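Local atomic coordinates of putative fructose-aminoacid-6-phosphate deglycase (Bacillus subtilis, PDB entry 3EUA), a protein that converts a range of fructosamine 6-phosphates to glucose 6-phosphate and a free amino acid. Residues Ser37-Tyr41 against Tyr205-Ser210; Lys174-Glu179 against Ala279-Phe283; Ile195-Ser201 against His223-Ala229; Phe246-Leu252 against Leu273-Ala279. All coordinates share one frame; numbering follows the deposited sequence.

Interaction 1. Residues Ser37-Tyr41 against Tyr205-Ser210; sequences SAIMY and YGVAYS
A38 and Y41 meet the first turns of helix 205-220 in an apolar, largely aromatic contact that joins the two SIS halves of the chain near its centre. G206 makes the close approach possible: its CA lies 4.6 Å from A38 CA, and a beta carbon at this position would run into A38 O and Y41 CB. The glycine CA instead makes an off-centre CH-pi contact with the Y41 ring, 4.2 Å from its centroid. Beside it, A38 CB settles on G206 O at 3.5 Å, touches S210 CB, and meets the Y209 ring at its edge. Y41 CG is anti to the carbonyl carbon (chi1 -76°), which brings the ring against G206 and up to two tyrosines of the helix. Y41 CE2 comes to the edge of the Y205 ring, 3.8 Å from Y205 CD2. Y41 OH lies over one face of Y209 toward its rim; the two planes are 27° apart but slid until they barely overlap. With an alanine in place of Y41, G206 CA would probably lose its cover and a gap would open beside Y205 and Y209. Y205 OH is bonded to A226 O, and Y209 OH to E231 of the second subunit. Each segment follows a strand of its own parallel sheet, 27-32 or 197-200, as expected where two Rossmann-like halves join in a tandem-SIS protein.

Interaction 2. Residues Lys174-Glu179 against Ala279-Phe283; sequences KALKQE and ASYDF
A175 and Y281 bring their CA atoms to 5.8 Å as the loop leaving the 3-10 turn at A279-S280 passes alongside helix 158-190. Y281 is the most heavily engaged residue: A175 CB sits over one face of its ring, 4.0 Å from the centroid, and at the far end Y281 OH donates to E179 OE2 at 2.7 Å. That bond uses the anti lone pair of the carboxylate oxygen, which lies in the plane of the ring although the two planes are 69° apart. A bend in E179 (chi2 -77°) turns the carboxylate toward the tyrosine; N182 holds its other oxygen. Q178 reaches the backbone of S280: its NE2 donates to S280 O at 3.0 Å, within its own amide plane but from above that of the carbonyl. The same NE2 also donates a hydrogen bond to a water, which in turn donates to S280 OG, itself bonded to D277 O. Nearer solvent, K174 NZ lies 4.0 Å from D282 OD2, beyond a salt bridge and probably only weakly attracted; D282 OD1 is bonded to T284. Helix 288-313 lies against the inner part, V298 touching Y281 and V302 touching E179, so the loop from strand 273-277 is held between it and helix 158-190.

Interaction 3. Residues Ile195-Ser201 against His223-Ala229; sequences IIYTMAS and HSHAIHA
T198 pairs with A226 and M199 (a selenomethionine) with I227, the parallel strand pairing of a beta-alpha-beta unit whose helix is 205-220. Packing is tight in this buried middle. T198 N donates to H225 O at 3.1 Å, I227 N to T198 O at 2.8 Å. T198 OG1 sits between its backbone N and carbonyl carbon (chi1 64°), which presses it onto A226 CB at 3.2 Å, and S212 takes up its polar end. On the other face, Y197 CD1 packs on I227 CG1 at 4.0 Å, and the Y197 ring meets H225 CB. The pairing loosens at A200 N, whose bond to I227 O is weak at 3.4 Å, before A229 N closes well on A200 O. The partly exposed H228 touches S201, just past strand 197-200, its NE2 3.7 Å from S201 CB while bonded to E63 of the second subunit. A leucine in place of H228 would probably leave that E63 without its mate. At the opposite end the partly exposed H223 accepts from I196 N through its carbonyl, its ring bonded to Y197 of the second subunit. The buried H225 N stays without a partner in the model, 4.2 Å from I196 O.

Interaction 4. Residues Phe246-Leu252 against Leu273-Ala279; sequences FIILLGL and LTVLDAA
F246 O takes the first of five backbone bonds that zip this parallel strand pair together, from T274 N at 2.8 Å. T274 O then accepts from I248 N, I248 O from L276 N, L276 O from L250 N, and L250 O from A278 N, the last one close to straight at 170°. Side chains pair off on both faces. On one, I247 and T274 lie side by side, as do L249 and L276, with L249 CD2 3.7 Å from L276 CB. On the other, F246 CB meets L273 CD2 at 3.9 Å, and L250 reaches across to V275. There L250 CD1 presses on V275 CG1 at 3.4 Å, tighter than usual for carbons, and the L250 chi2 of 93° lies away from a staggered value, so this spot looks strained. Past the strand ends, L252 CG packs on A278 CB at 3.9 Å. D277 shapes the exit: its OD1 accepts from A279 N at 2.8 Å, met from above the carboxylate plane, in an Asx turn. R256 steadies this end, salt-bridged to D277 OD1 and bonded to G251 O.

Further out, helix 256-269 covers the face of I248, L250, L273 and V275. Helix 288-313 packs on L276 through L299, V302 and L303, while F186 of helix 158-190 reaches I247 and T274. Strand 273-277 is the outermost of its four-stranded sheet within the chain, and parallel strands joined by a helical crossover and sandwiched between helices are characteristic of Rossmann-like alpha/beta folds, to which the SIS domain belongs.

Overall arrangement
Interactions 3 and 4 build one parallel sheet: strands 197-200 and 246-250 are neighbours, bonded from Y197 O to I247 N and from M199 O to L249 N. Interaction 3 is buried and also faces the second subunit, whereas interaction 4 ends at a strand outermost in the chain. Interaction 1, nearest the chain's centre, relies on glycine and aromatic packing; its helix lies against this sheet, V207 on L249 and Y209 on A226. Interaction 2 is peripheral and mixes a buried tyrosine with polar and water-mediated bonds. It continues directly from interaction 4 through the shared A279, with F283 packing on L252, and lies about 20 Å from interaction 1, centre to centre.

Interaction 1. Residues Ser37-Tyr41 against Tyr205-Ser210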
# COMPACT_ATOMS: atom_id res chain seq x y z
N SER A 37 -6.53 -9.63 3.51
CA SER A 37 -6.53 -8.31 2.90
C SER A 37 -5.82 -8.45 1.57
O SER A 37 -6.29 -7.91 0.56
CB SER A 37 -5.80 -7.30 3.75
OG SER A 37 -5.76 -6.01 3.15
N ALA A 38 -4.71 -9.21 1.54
CA ALA A 38 -3.93 -9.37 0.29
C ALA A 38 -4.76 -9.92 -0.86
O ALA A 38 -4.56 -9.52 -2.00
CB ALA A 38 -2.73 -10.24 0.52
N ILE A 39 -5.68 -10.85 -0.58
CA ILE A 39 -6.49 -11.42 -1.66
C ILE A 39 -7.41 -10.40 -2.31
O ILE A 39 -7.98 -10.67 -3.35
CB ILE A 39 -7.35 -12.65 -1.23
CG1 ILE A 39 -8.60 -12.24 -0.42
CG2 ILE A 39 -6.48 -13.72 -0.54
CD1 ILE A 39 -9.63 -13.40 -0.36
N MSE A 40 -7.58 -9.24 -1.69
CA MSE A 40 -8.45 -8.20 -2.25
C MSE A 40 -7.80 -7.20 -3.19
O MSE A 40 -8.49 -6.38 -3.82
CB MSE A 40 -9.13 -7.44 -1.13
CG MSE A 40 -10.23 -8.26 -0.44
SE MSE A 40 -10.86 -7.46 1.18
CE MSE A 40 -11.83 -9.00 1.76
N TYR A 41 -6.47 -7.25 -3.30
CA TYR A 41 -5.76 -6.30 -4.13
C TYR A 41 -6.19 -6.40 -5.59
O TYR A 41 -6.38 -5.37 -6.25
CB TYR A 41 -4.24 -6.43 -3.98
CG TYR A 41 -3.69 -5.84 -2.70
CD1 TYR A 41 -4.17 -6.22 -1.45
CD2 TYR A 41 -2.63 -4.98 -2.72
CE1 TYR A 41 -3.63 -5.70 -0.28
CE2 TYR A 41 -2.08 -4.46 -1.55
CZ TYR A 41 -2.58 -4.82 -0.34
OH TYR A 41 -2.05 -4.31 0.83
N TYR A 205 0.28 -7.41 -7.22
CA TYR A 205 1.01 -6.90 -6.05
C TYR A 205 0.59 -7.58 -4.76
O TYR A 205 1.44 -7.92 -3.96
CB TYR A 205 0.96 -5.37 -5.93
CG TYR A 205 1.76 -4.91 -4.70
CD1 TYR A 205 3.14 -4.92 -4.72
CD2 TYR A 205 1.13 -4.56 -3.51
CE1 TYR A 205 3.88 -4.57 -3.63
CE2 TYR A 205 1.88 -4.18 -2.39
CZ TYR A 205 3.26 -4.20 -2.46
OH TYR A 205 4.01 -3.87 -1.37
N GLY A 206 -0.70 -7.83 -4.56
CA GLY A 206 -1.16 -8.50 -3.32
C GLY A 206 -0.62 -9.93 -3.18
O GLY A 206 -0.40 -10.38 -2.05
N VAL A 207 -0.36 -10.61 -4.31
CA VAL A 207 0.22 -11.97 -4.31
C VAL A 207 1.64 -11.93 -3.74
O VAL A 207 2.01 -12.78 -2.91
CB VAL A 207 0.20 -12.62 -5.75
CG1 VAL A 207 0.86 -13.97 -5.77
CG2 VAL A 207 -1.22 -12.70 -6.22
N ALA A 208 2.43 -10.93 -4.17
CA ALA A 208 3.76 -10.70 -3.68
C ALA A 208 3.70 -10.33 -2.19
O ALA A 208 4.44 -10.86 -1.35
CB ALA A 208 4.41 -9.56 -4.44
N TYR A 209 2.82 -9.40 -1.87
CA TYR A 209 2.68 -8.96 -0.47
C TYR A 209 2.36 -10.14 0.44
O TYR A 209 3.00 -10.33 1.50
CB TYR A 209 1.62 -7.85 -0.38
CG TYR A 209 1.29 -7.38 1.03
CD1 TYR A 209 2.21 -6.62 1.78
CD2 TYR A 209 0.06 -7.63 1.58
CE1 TYR A 209 1.89 -6.18 3.05
CE2 TYR A 209 -0.26 -7.20 2.88
CZ TYR A 209 0.65 -6.46 3.59
OH TYR A 209 0.34 -6.05 4.89
N SER A 210 1.38 -10.95 0.05
CA SER A 210 1.00 -12.11 0.86
C SER A 210 2.17 -13.07 0.98
O SER A 210 2.46 -13.61 2.04
CB SER A 210 -0.18 -12.84 0.20
OG SER A 210 -0.70 -13.78 1.12

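Interaction 2. Residues Lys174-Glu179 against Ala279-Phe283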
# COMPACT_ATOMS: atom_id res chain seq x y z
N LYS A 174 -2.06 -27.45 -14.81
CA LYS A 174 -0.98 -27.44 -15.79
C LYS A 174 0.19 -26.62 -15.28
O LYS A 174 1.34 -27.02 -15.43
CB LYS A 174 -1.39 -26.87 -17.14
CG LYS A 174 -2.39 -27.66 -17.89
CD LYS A 174 -2.53 -27.11 -19.27
CE LYS A 174 -3.68 -27.74 -20.02
NZ LYS A 174 -4.96 -27.29 -19.42
N ALA A 175 -0.11 -25.48 -14.66
CA ALA A 175 0.94 -24.61 -14.12
C ALA A 175 1.72 -25.29 -12.98
O ALA A 175 2.94 -25.19 -12.92
CB ALA A 175 0.33 -23.29 -13.64
N LEU A 176 1.03 -25.99 -12.09
CA LEU A 176 1.68 -26.73 -10.98
C LEU A 176 2.63 -27.81 -11.50
O LEU A 176 3.72 -27.99 -10.97
CB LEU A 176 0.62 -27.36 -10.05
CG LEU A 176 -0.11 -26.27 -9.30
CD1 LEU A 176 -1.41 -26.77 -8.61
CD2 LEU A 176 0.86 -25.60 -8.31
N LYS A 177 2.18 -28.53 -12.52
CA LYS A 177 2.95 -29.61 -13.13
C LYS A 177 4.20 -29.04 -13.76
O LYS A 177 5.31 -29.54 -13.58
CB LYS A 177 2.10 -30.27 -14.22
CG LYS A 177 2.74 -31.37 -15.07
CD LYS A 177 1.67 -31.93 -16.04
CE LYS A 177 2.19 -32.97 -17.05
NZ LYS A 177 3.08 -32.41 -18.14
N GLN A 178 4.00 -27.98 -14.52
CA GLN A 178 5.09 -27.32 -15.20
C GLN A 178 6.11 -26.71 -14.26
O GLN A 178 7.29 -26.65 -14.59
CB GLN A 178 4.51 -26.27 -16.16
CG GLN A 178 5.44 -25.18 -16.61
CD GLN A 178 4.77 -24.20 -17.57
OE1 GLN A 178 3.94 -24.60 -18.39
NE2 GLN A 178 5.16 -22.94 -17.50
N GLU A 179 5.68 -26.29 -13.07
CA GLU A 179 6.58 -25.65 -12.09
C GLU A 179 7.15 -26.54 -10.97
O GLU A 179 7.96 -26.06 -10.16
CB GLU A 179 5.83 -24.49 -11.41
CG GLU A 179 5.48 -23.32 -12.32
CD GLU A 179 6.66 -22.40 -12.62
OE1 GLU A 179 7.81 -22.88 -12.58
OE2 GLU A 179 6.45 -21.19 -12.90
N ALA A 279 2.71 -15.51 -18.37
CA ALA A 279 2.69 -15.72 -19.81
C ALA A 279 3.15 -17.13 -20.19
O ALA A 279 2.81 -17.61 -21.28
CB ALA A 279 3.49 -14.65 -20.51
N SER A 280 3.89 -17.80 -19.30
CA SER A 280 4.36 -19.17 -19.54
C SER A 280 3.29 -20.22 -19.24
O SER A 280 3.50 -21.38 -19.52
CB SER A 280 5.64 -19.45 -18.74
OG SER A 280 5.40 -19.47 -17.35
N TYR A 281 2.15 -19.81 -18.66
CA TYR A 281 1.05 -20.71 -18.36
C TYR A 281 0.04 -20.70 -19.50
O TYR A 281 0.12 -19.86 -20.40
CB TYR A 281 0.41 -20.37 -17.00
CG TYR A 281 1.42 -20.21 -15.88
CD1 TYR A 281 2.51 -21.07 -15.76
CD2 TYR A 281 1.25 -19.25 -14.90
CE1 TYR A 281 3.44 -20.93 -14.73
CE2 TYR A 281 2.18 -19.10 -13.84
CZ TYR A 281 3.27 -19.94 -13.77
OH TYR A 281 4.17 -19.80 -12.76
N ASP A 282 -0.91 -21.62 -19.45
CA ASP A 282 -1.92 -21.76 -20.51
C ASP A 282 -3.24 -21.06 -20.21
O ASP A 282 -4.07 -21.61 -19.50
CB ASP A 282 -2.15 -23.26 -20.73
CG ASP A 282 -3.13 -23.56 -21.84
OD1 ASP A 282 -3.68 -22.60 -22.44
OD2 ASP A 282 -3.37 -24.77 -22.11
N PHE A 283 -3.43 -19.87 -20.77
CA PHE A 283 -4.65 -19.10 -20.62
C PHE A 283 -5.47 -19.11 -21.89
O PHE A 283 -6.30 -18.24 -22.10
CB PHE A 283 -4.30 -17.65 -20.23
CG PHE A 283 -3.83 -17.50 -18.78
CD1 PHE A 283 -2.50 -17.73 -18.44
CD2 PHE A 283 -4.70 -17.09 -17.80
CE1 PHE A 283 -2.08 -17.59 -17.12
CE2 PHE A 283 -4.29 -16.95 -16.50
CZ PHE A 283 -2.99 -17.20 -16.16
O HOH W 1 6.73 -21.87 -15.72

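Interaction 3. Residues Ile195-Ser201 against His223-Ala229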
# COMPACT_ATOMS: atom_id res chain seq x y z
N ILE A 195 16.91 -13.56 3.94
CA ILE A 195 16.01 -12.57 3.37
C ILE A 195 15.69 -12.89 1.92
O ILE A 195 16.56 -13.26 1.15
CB ILE A 195 16.57 -11.11 3.48
CG1 ILE A 195 15.53 -10.11 2.98
CG2 ILE A 195 17.88 -10.99 2.70
CD1 ILE A 195 15.80 -8.64 3.31
N ILE A 196 14.42 -12.77 1.56
CA ILE A 196 14.01 -13.02 0.18
C ILE A 196 12.97 -11.97 -0.16
O ILE A 196 11.92 -11.90 0.49
CB ILE A 196 13.38 -14.40 -0.04
CG1 ILE A 196 14.33 -15.53 0.36
CG2 ILE A 196 12.93 -14.51 -1.54
CD1 ILE A 196 13.66 -16.96 0.41
N TYR A 197 13.28 -11.14 -1.14
CA TYR A 197 12.34 -10.11 -1.61
C TYR A 197 11.36 -10.67 -2.59
O TYR A 197 11.61 -11.69 -3.23
CB TYR A 197 13.11 -8.98 -2.29
CG TYR A 197 13.88 -8.08 -1.37
CD1 TYR A 197 13.27 -6.96 -0.83
CD2 TYR A 197 15.19 -8.34 -1.01
CE1 TYR A 197 13.94 -6.10 0.04
CE2 TYR A 197 15.89 -7.48 -0.14
CZ TYR A 197 15.25 -6.36 0.38
OH TYR A 197 15.90 -5.49 1.24
N THR A 198 10.19 -10.04 -2.69
CA THR A 198 9.23 -10.37 -3.70
C THR A 198 9.00 -9.06 -4.45
O THR A 198 9.33 -7.95 -3.95
CB THR A 198 7.90 -10.93 -3.18
OG1 THR A 198 7.22 -9.93 -2.39
CG2 THR A 198 8.11 -12.22 -2.38
N MSE A 199 8.48 -9.17 -5.66
CA MSE A 199 8.20 -7.99 -6.49
C MSE A 199 7.15 -8.24 -7.57
O MSE A 199 7.15 -9.26 -8.20
CB MSE A 199 9.51 -7.50 -7.10
CG MSE A 199 9.35 -6.36 -8.04
SE MSE A 199 10.95 -5.31 -8.30
CE MSE A 199 10.25 -4.81 -9.78
N ALA A 200 6.25 -7.29 -7.73
CA ALA A 200 5.17 -7.36 -8.73
C ALA A 200 4.47 -5.99 -8.79
O ALA A 200 4.84 -5.07 -8.03
CB ALA A 200 4.17 -8.46 -8.41
N SER A 201 3.52 -5.83 -9.71
CA SER A 201 2.75 -4.60 -9.86
C SER A 201 1.29 -4.90 -10.20
O SER A 201 0.87 -6.06 -10.26
CB SER A 201 3.36 -3.70 -10.95
OG SER A 201 3.29 -4.31 -12.22
N HIS A 223 13.02 -13.09 6.46
CA HIS A 223 12.77 -11.67 6.23
C HIS A 223 12.29 -11.46 4.81
O HIS A 223 12.80 -12.11 3.89
CB HIS A 223 14.02 -10.84 6.46
CG HIS A 223 14.58 -10.96 7.84
ND1 HIS A 223 13.93 -10.47 8.95
CD2 HIS A 223 15.75 -11.48 8.29
CE1 HIS A 223 14.64 -10.72 10.03
NE2 HIS A 223 15.76 -11.32 9.66
N SER A 224 11.33 -10.56 4.60
CA SER A 224 10.90 -10.26 3.23
C SER A 224 10.38 -8.82 3.15
O SER A 224 10.39 -8.06 4.14
CB SER A 224 9.89 -11.30 2.71
OG SER A 224 9.72 -11.24 1.29
N HIS A 225 9.97 -8.45 1.94
CA HIS A 225 9.46 -7.12 1.61
C HIS A 225 8.95 -7.28 0.22
O HIS A 225 9.68 -7.79 -0.62
CB HIS A 225 10.60 -6.12 1.52
CG HIS A 225 10.19 -4.69 1.32
ND1 HIS A 225 11.09 -3.66 1.45
CD2 HIS A 225 8.98 -4.12 1.10
CE1 HIS A 225 10.46 -2.51 1.24
NE2 HIS A 225 9.18 -2.76 1.03
N ALA A 226 7.72 -6.86 -0.05
CA ALA A 226 7.16 -6.93 -1.39
C ALA A 226 7.36 -5.56 -2.03
O ALA A 226 6.68 -4.62 -1.70
CB ALA A 226 5.68 -7.30 -1.39
N ILE A 227 8.26 -5.50 -2.98
CA ILE A 227 8.54 -4.25 -3.68
C ILE A 227 7.58 -4.05 -4.85
O ILE A 227 7.41 -4.92 -5.64
CB ILE A 227 10.00 -4.22 -4.27
CG1 ILE A 227 11.03 -4.62 -3.21
CG2 ILE A 227 10.32 -2.83 -4.88
CD1 ILE A 227 10.95 -3.81 -1.99
N HIS A 228 6.98 -2.89 -4.97
CA HIS A 228 6.15 -2.61 -6.12
C HIS A 228 7.12 -2.39 -7.32
O HIS A 228 8.12 -1.64 -7.22
CB HIS A 228 5.21 -1.44 -5.88
CG HIS A 228 4.40 -1.07 -7.08
ND1 HIS A 228 4.89 -0.27 -8.09
CD2 HIS A 228 3.15 -1.42 -7.46
CE1 HIS A 228 3.97 -0.14 -9.02
NE2 HIS A 228 2.92 -0.86 -8.68
N ALA A 229 6.86 -3.07 -8.42
CA ALA A 229 7.75 -3.02 -9.61
C ALA A 229 8.03 -1.63 -10.17
O ALA A 229 9.10 -1.41 -10.75
CB ALA A 229 7.25 -3.91 -10.70

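Interaction 4. Residues Phe246-Leu252 against Leu273-Ala279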
# COMPACT_ATOMS: atom_id res chain seq x y z
N PHE A 246 15.52 -12.48 -5.03
CA PHE A 246 14.29 -11.81 -5.47
C PHE A 246 13.36 -12.78 -6.16
O PHE A 246 13.79 -13.50 -7.05
CB PHE A 246 14.59 -10.69 -6.48
CG PHE A 246 14.74 -9.30 -5.86
CD1 PHE A 246 15.94 -8.90 -5.28
CD2 PHE A 246 13.69 -8.41 -5.86
CE1 PHE A 246 16.08 -7.62 -4.72
CE2 PHE A 246 13.82 -7.15 -5.28
CZ PHE A 246 15.01 -6.76 -4.72
N ILE A 247 12.10 -12.80 -5.74
CA ILE A 247 11.05 -13.56 -6.39
C ILE A 247 10.32 -12.48 -7.18
O ILE A 247 9.81 -11.52 -6.59
CB ILE A 247 10.03 -14.20 -5.44
CG1 ILE A 247 10.65 -15.33 -4.61
CG2 ILE A 247 8.81 -14.74 -6.25
CD1 ILE A 247 9.71 -15.76 -3.49
N ILE A 248 10.26 -12.66 -8.49
CA ILE A 248 9.65 -11.68 -9.39
C ILE A 248 8.48 -12.26 -10.14
O ILE A 248 8.57 -13.31 -10.77
CB ILE A 248 10.72 -11.22 -10.37
CG1 ILE A 248 11.80 -10.46 -9.59
CG2 ILE A 248 10.08 -10.39 -11.52
CD1 ILE A 248 12.96 -9.90 -10.43
N LEU A 249 7.34 -11.56 -10.05
CA LEU A 249 6.13 -12.03 -10.69
C LEU A 249 5.77 -11.18 -11.89
O LEU A 249 5.80 -9.96 -11.82
CB LEU A 249 4.94 -11.97 -9.74
CG LEU A 249 5.13 -12.69 -8.41
CD1 LEU A 249 3.88 -12.44 -7.54
CD2 LEU A 249 5.48 -14.17 -8.58
N LEU A 250 5.44 -11.82 -12.99
CA LEU A 250 5.03 -11.11 -14.18
C LEU A 250 3.64 -11.61 -14.49
O LEU A 250 3.42 -12.81 -14.69
CB LEU A 250 5.98 -11.31 -15.35
CG LEU A 250 7.39 -10.75 -15.15
CD1 LEU A 250 8.31 -11.87 -14.58
CD2 LEU A 250 7.87 -10.22 -16.47
N GLY A 251 2.68 -10.68 -14.51
CA GLY A 251 1.29 -11.01 -14.76
C GLY A 251 0.89 -10.73 -16.19
O GLY A 251 1.74 -10.59 -17.07
N LEU A 252 -0.41 -10.65 -16.39
CA LEU A 252 -0.97 -10.42 -17.73
C LEU A 252 -1.86 -9.16 -17.77
O LEU A 252 -2.66 -8.95 -18.71
CB LEU A 252 -1.81 -11.64 -18.15
CG LEU A 252 -1.08 -12.99 -18.27
CD1 LEU A 252 -2.06 -14.12 -18.50
CD2 LEU A 252 -0.02 -12.96 -19.39
N LEU A 273 17.56 -14.99 -8.76
CA LEU A 273 16.20 -14.58 -9.17
C LEU A 273 15.29 -15.78 -9.36
O LEU A 273 15.70 -16.78 -9.94
CB LEU A 273 16.24 -13.84 -10.50
CG LEU A 273 17.14 -12.61 -10.60
CD1 LEU A 273 16.92 -11.94 -11.93
CD2 LEU A 273 16.85 -11.62 -9.47
N THR A 274 14.07 -15.69 -8.83
CA THR A 274 13.09 -16.76 -8.99
C THR A 274 11.98 -16.07 -9.70
O THR A 274 11.26 -15.26 -9.09
CB THR A 274 12.64 -17.34 -7.64
OG1 THR A 274 13.76 -17.99 -7.02
CG2 THR A 274 11.58 -18.35 -7.85
N VAL A 275 11.82 -16.37 -10.98
CA VAL A 275 10.85 -15.67 -11.81
C VAL A 275 9.62 -16.51 -12.14
O VAL A 275 9.74 -17.63 -12.63
CB VAL A 275 11.50 -15.23 -13.16
CG1 VAL A 275 10.53 -14.42 -14.00
CG2 VAL A 275 12.81 -14.45 -12.91
N LEU A 276 8.44 -15.98 -11.86
CA LEU A 276 7.18 -16.67 -12.20
C LEU A 276 6.49 -15.78 -13.19
O LEU A 276 6.07 -14.66 -12.85
CB LEU A 276 6.26 -16.87 -10.99
CG LEU A 276 6.63 -17.98 -10.02
CD1 LEU A 276 7.87 -17.59 -9.22
CD2 LEU A 276 5.41 -18.23 -9.13
N ASP A 277 6.41 -16.24 -14.43
CA ASP A 277 5.80 -15.45 -15.50
C ASP A 277 4.51 -16.12 -15.95
O ASP A 277 4.54 -17.23 -16.51
CB ASP A 277 6.79 -15.29 -16.67
CG ASP A 277 6.26 -14.39 -17.81
OD1 ASP A 277 5.06 -14.00 -17.84
OD2 ASP A 277 7.06 -14.07 -18.71
N ALA A 278 3.39 -15.45 -15.71
CA ALA A 278 2.07 -15.95 -16.07
C ALA A 278 1.93 -16.21 -17.58
O ALA A 278 1.11 -17.02 -18.01
CB ALA A 278 1.01 -14.96 -15.62
N ALA A 279 2.71 -15.51 -18.37
CA ALA A 279 2.69 -15.72 -19.81
C ALA A 279 3.15 -17.13 -20.19
O ALA A 279 2.81 -17.61 -21.28
CB ALA A 279 3.49 -14.65 -20.51